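PDB 3UPV: heat shock protein STI1 from Saccharomyces cerevisiae, which binds Hsp70 and Hsp90 as a co-chaperone adaptor and holds, in this TPR2B domain, a peptide from the C-terminal part of Hsp70. Local coordinates for residues A74-A79 with G108-E113; A81-A84 with S90-E93. All coordinates share one frame; numbering follows the deposited sequence.

Contact 1. Residues A74-A79 with G108-E113; sequences AYIRKA and GSSARE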
loop_
_atom_site.group_PDB
_atom_site.type_symbol
_atom_site.label_atom_id
_atom_site.label_comp_id
_atom_site.label_asym_id
_atom_site.label_seq_id
_atom_site.Cartn_x
_atom_site.Cartn_y
_atom_site.Cartn_z
ATOM N N ALA A 74 1.407 2.755 -3.221
ATOM C CA ALA A 74 0.015 2.255 -3.243
ATOM C C ALA A 74 -0.169 1.236 -4.370
ATOM O O ALA A 74 -0.858 0.241 -4.215
ATOM C CB ALA A 74 -0.903 3.370 -3.390
ATOM N N TYR A 75 0.455 1.507 -5.502
ATOM C CA TYR A 75 0.363 0.571 -6.625
ATOM C C TYR A 75 1.076 -0.740 -6.312
ATOM O O TYR A 75 0.482 -1.862 -6.563
ATOM C CB TYR A 75 0.931 1.152 -7.902
ATOM C CG TYR A 75 0.301 2.422 -8.437
ATOM C CD1 TYR A 75 -0.794 2.389 -9.317
ATOM C CD2 TYR A 75 0.815 3.673 -8.092
ATOM C CE1 TYR A 75 -1.344 3.591 -9.816
ATOM C CE2 TYR A 75 0.225 4.848 -8.539
ATOM C CZ TYR A 75 -0.805 4.816 -9.424
ATOM O OH TYR A 75 -1.270 6.037 -9.907
ATOM N N ILE A 76 2.275 -0.640 -5.714
ATOM C CA ILE A 76 3.009 -1.834 -5.413
ATOM C C ILE A 76 2.264 -2.659 -4.347
ATOM O O ILE A 76 2.034 -3.895 -4.467
ATOM C CB ILE A 76 4.424 -1.550 -4.969
ATOM C CG1 ILE A 76 5.176 -0.907 -6.122
ATOM C CG2 ILE A 76 5.072 -2.889 -4.496
ATOM C CD1 ILE A 76 6.508 -0.337 -5.732
ATOM N N ARG A 77 1.757 -1.946 -3.337
ATOM C CA ARG A 77 0.951 -2.619 -2.313
ATOM C C ARG A 77 -0.271 -3.341 -2.858
ATOM O O ARG A 77 -0.622 -4.483 -2.454
ATOM C CB ARG A 77 0.535 -1.571 -1.302
ATOM C CG ARG A 77 0.271 -2.221 -0.054
ATOM C CD ARG A 77 -0.118 -1.286 1.107
ATOM N NE ARG A 77 0.859 -0.239 1.456
ATOM C CZ ARG A 77 1.982 -0.487 2.132
ATOM N NH1 ARG A 77 2.843 0.500 2.472
ATOM N NH2 ARG A 77 2.230 -1.741 2.486
ATOM N N LYS A 78 -1.033 -2.642 -3.685
ATOM C CA LYS A 78 -2.196 -3.259 -4.309
ATOM C C LYS A 78 -1.862 -4.537 -5.098
ATOM O O LYS A 78 -2.592 -5.525 -4.995
ATOM C CB LYS A 78 -2.779 -2.269 -5.284
ATOM C CG LYS A 78 -4.005 -2.784 -6.036
ATOM C CD LYS A 78 -4.528 -1.659 -6.955
ATOM C CE LYS A 78 -5.558 -2.189 -7.931
ATOM N NZ LYS A 78 -6.166 -1.108 -8.800
ATOM N N ALA A 79 -0.796 -4.469 -5.915
ATOM C CA ALA A 79 -0.381 -5.643 -6.702
ATOM C C ALA A 79 -0.054 -6.795 -5.807
ATOM O O ALA A 79 -0.374 -7.954 -6.132
ATOM C CB ALA A 79 0.795 -5.327 -7.556
ATOM N N GLY A 108 13.153 5.054 -10.858
ATOM C CA GLY A 108 13.536 3.663 -10.957
ATOM C C GLY A 108 13.837 2.971 -9.643
ATOM O O GLY A 108 14.225 1.794 -9.676
ATOM N N SER A 109 13.663 3.659 -8.510
ATOM C CA SER A 109 14.188 3.115 -7.253
ATOM C C SER A 109 13.461 1.846 -6.763
ATOM O O SER A 109 14.055 1.010 -6.028
ATOM C CB SER A 109 14.287 4.213 -6.187
ATOM O OG SER A 109 13.047 4.803 -5.929
ATOM N N SER A 110 12.204 1.654 -7.188
ATOM C CA SER A 110 11.514 0.416 -6.808
ATOM C C SER A 110 11.441 -0.633 -7.898
ATOM O O SER A 110 10.640 -1.583 -7.791
ATOM C CB SER A 110 10.115 0.744 -6.292
ATOM O OG SER A 110 10.217 1.202 -4.948
ATOM N N ALA A 111 12.248 -0.466 -8.937
ATOM C CA ALA A 111 12.223 -1.364 -10.094
ATOM C C ALA A 111 12.416 -2.801 -9.740
ATOM O O ALA A 111 11.733 -3.646 -10.320
ATOM C CB ALA A 111 13.299 -0.990 -11.129
ATOM N N ARG A 112 13.402 -3.083 -8.845
ATOM C CA ARG A 112 13.677 -4.467 -8.499
ATOM C C ARG A 112 12.465 -5.122 -7.868
ATOM O O ARG A 112 12.124 -6.257 -8.241
ATOM C CB ARG A 112 14.943 -4.610 -7.609
ATOM C CG ARG A 112 16.189 -4.427 -8.427
ATOM C CD ARG A 112 17.373 -4.674 -7.500
ATOM N NE ARG A 112 18.643 -4.276 -8.105
ATOM C CZ ARG A 112 19.204 -3.081 -7.928
ATOM N NH1 ARG A 112 20.369 -2.791 -8.516
ATOM N NH2 ARG A 112 18.593 -2.164 -7.162
ATOM N N GLU A 113 11.793 -4.398 -6.964
ATOM C CA GLU A 113 10.667 -5.005 -6.276
ATOM C C GLU A 113 9.521 -5.260 -7.263
ATOM O O GLU A 113 8.918 -6.342 -7.292
ATOM C CB GLU A 113 10.193 -4.119 -5.137
ATOM C CG GLU A 113 8.883 -4.721 -4.507
ATOM C CD GLU A 113 8.368 -4.034 -3.250
ATOM O OE1 GLU A 113 7.556 -4.718 -2.513
ATOM O OE2 GLU A 113 8.732 -2.864 -3.027
#

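Contact 2. Residues A81-A84 with S90-E93; sequences AQIA and SALE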
loop_
_atom_site.group_PDB
_atom_site.type_symbol
_atom_site.label_atom_id
_atom_site.label_comp_id
_atom_site.label_asym_id
_atom_site.label_seq_id
_atom_site.Cartn_x
_atom_site.Cartn_y
_atom_site.Cartn_z
ATOM N N ALA A 81 -1.260 -7.406 -2.799
ATOM C CA ALA A 81 -2.529 -7.930 -2.314
ATOM C C ALA A 81 -3.257 -8.675 -3.399
ATOM O O ALA A 81 -3.883 -9.745 -3.146
ATOM C CB ALA A 81 -3.408 -6.833 -1.702
ATOM N N GLN A 82 -3.176 -8.178 -4.615
ATOM C CA GLN A 82 -3.855 -8.899 -5.733
ATOM C C GLN A 82 -3.206 -10.294 -5.964
ATOM O O GLN A 82 -3.901 -11.316 -6.150
ATOM C CB GLN A 82 -3.875 -8.081 -7.029
ATOM C CG GLN A 82 -4.873 -6.901 -6.919
ATOM C CD GLN A 82 -4.844 -5.951 -8.117
ATOM O OE1 GLN A 82 -5.877 -5.614 -8.674
ATOM N NE2 GLN A 82 -3.683 -5.615 -8.575
ATOM N N ILE A 83 -1.884 -10.382 -5.840
ATOM C CA ILE A 83 -1.273 -11.661 -5.938
ATOM C C ILE A 83 -1.782 -12.576 -4.799
ATOM O O ILE A 83 -2.029 -13.764 -5.011
ATOM C CB ILE A 83 0.234 -11.491 -5.878
ATOM C CG1 ILE A 83 0.698 -10.893 -7.224
ATOM C CG2 ILE A 83 1.043 -12.797 -5.621
ATOM C CD1 ILE A 83 2.084 -10.433 -7.211
ATOM N N ALA A 84 -1.975 -12.003 -3.607
ATOM C CA ALA A 84 -2.375 -12.826 -2.494
ATOM C C ALA A 84 -3.714 -13.462 -2.700
ATOM O O ALA A 84 -3.939 -14.577 -2.194
ATOM C CB ALA A 84 -2.331 -12.043 -1.189
ATOM N N SER A 90 -4.859 -9.067 -13.013
ATOM C CA SER A 90 -5.021 -7.697 -12.552
ATOM C C SER A 90 -3.744 -7.196 -11.966
ATOM O O SER A 90 -3.406 -6.023 -12.146
ATOM C CB SER A 90 -6.180 -7.546 -11.563
ATOM O OG SER A 90 -7.404 -7.842 -12.251
ATOM N N ALA A 91 -3.042 -8.074 -11.252
ATOM C CA ALA A 91 -1.766 -7.678 -10.659
ATOM C C ALA A 91 -0.753 -7.269 -11.679
ATOM O O ALA A 91 -0.028 -6.292 -11.499
ATOM C CB ALA A 91 -1.185 -8.758 -9.724
ATOM N N LEU A 92 -0.706 -8.004 -12.775
ATOM C CA LEU A 92 0.281 -7.685 -13.813
ATOM C C LEU A 92 -0.019 -6.269 -14.374
ATOM O O LEU A 92 0.905 -5.463 -14.623
ATOM C CB LEU A 92 0.141 -8.783 -14.898
ATOM C CG LEU A 92 0.780 -10.148 -14.511
ATOM C CD1 LEU A 92 0.316 -11.249 -15.465
ATOM C CD2 LEU A 92 2.330 -10.144 -14.382
ATOM N N GLU A 93 -1.298 -5.941 -14.535
ATOM C CA GLU A 93 -1.715 -4.602 -15.011
ATOM C C GLU A 93 -1.339 -3.517 -13.986
ATOM O O GLU A 93 -0.793 -2.458 -14.336
ATOM C CB GLU A 93 -3.246 -4.568 -15.315
ATOM C CG GLU A 93 -3.612 -5.061 -16.745
ATOM C CD GLU A 93 -5.126 -5.285 -16.962
ATOM O OE1 GLU A 93 -5.510 -5.735 -18.049
ATOM O OE2 GLU A 93 -5.945 -5.049 -16.054
#

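Contact 1. Residues A74-A79 with G108-E113
Ile76 meets Ser110 and Glu113 with its two branches, one residue for each branch, and these contacts are van der Waals packing. The longer branch serves Ser110: CD1 of Ile76 lies 3.8 Å from CB of Ser110. A chi2 of 169° puts that methyl anti to CA, so the branch is stretched across to the second segment. Its other branch works on a flat group. CG2 of Ile76 sits over a face of the Glu113 carboxylate, 3.7 Å from CD of Glu113 and 3.9 Å from OE2 of Glu113. The glutamate reaches this methyl with an extended chain, its CG anti to the backbone N (chi1 174°).

In this tetratricopeptide-repeat domain, helix 72-84, the first helix of TPR 9, faces helix 111-124, which follows the last repeat, and the contact lines the site of the bound Hsp70 peptide; Ile76 packs on the peptide as well as on Ile114 and Leu117 of helix 111-124.

No hydrogen bond joins the two segments; the polar groups turn to the peptide. OE2 of Glu113 is hydrogen-bonded to a polar side chain of the peptide, while Arg77, next along helix 72-84, bonds the peptide backbone through NH1. The approach to helix 111-124 is shaped by a type I turn from Gly108 to Ala111, closed by Ala111 N to Gly108 O at 3.1 Å, and by the Asp102 side chain, whose OD2 takes the N-H of Ser110.

Contact 2. Residues A81-A84 with S90-E93
Ala91 fits against both Gln82 and Ile83; within residues 81-84 and 90-93 the backbones are nearest at the first of these pairs, CA of Gln82 to CA of Ala91 5.5 Å. The alanine methyl carries the tight part. CB of Ala91 lies 3.9 Å from CB of Gln82 and 3.8 Å from CG1 of Ile83, the two contacts reaching it from directions roughly at right angles. Ile83 offers that methylene because CG1 stands beside its backbone N (chi1 -73°); the side chain also touches Lys120 and Ala121 of helix 111-124.

Toward the more open side the contact becomes polar in its atoms but makes no hydrogen bond between the segments. OE1 of Gln82 rests 3.5 Å from CB of the partly exposed Ser90, and NE2 of Gln82 comes equally near CA of Ala91. The amide is fixed by a third residue: NE2 is hydrogen-bonded to OG1 of Thr94, which is itself bonded to the carbonyl O of Ser90, one turn earlier on helix 88-106. An alanine in place of Gln82 would probably leave Thr94 without its amide partner and open a gap beside Ser90.

Small residues where the two antiparallel helices pack closely are characteristic of the tetratricopeptide repeat, here the helix-turn-helix of TPR 9.

Overall arrangement
Both contacts draw on helix 72-84, which faces helix 88-106 in contact 2 and the start of helix 111-124 in contact 1. Their centres lie 12 Å apart, and they meet where O of Ala79 packs 3.8 Å from CB of Ala91. Ile76 and Ile83, two turns apart on the shared helix, both reach helix 111-124, the first near its beginning and the second farther along, so the hairpin of TPR 9 and the final helix form one packed unit. The bound Hsp70 peptide lies at contact 1, touching Ile76, Arg77 and Glu113; contact 2 joins the two helices of TPR 9.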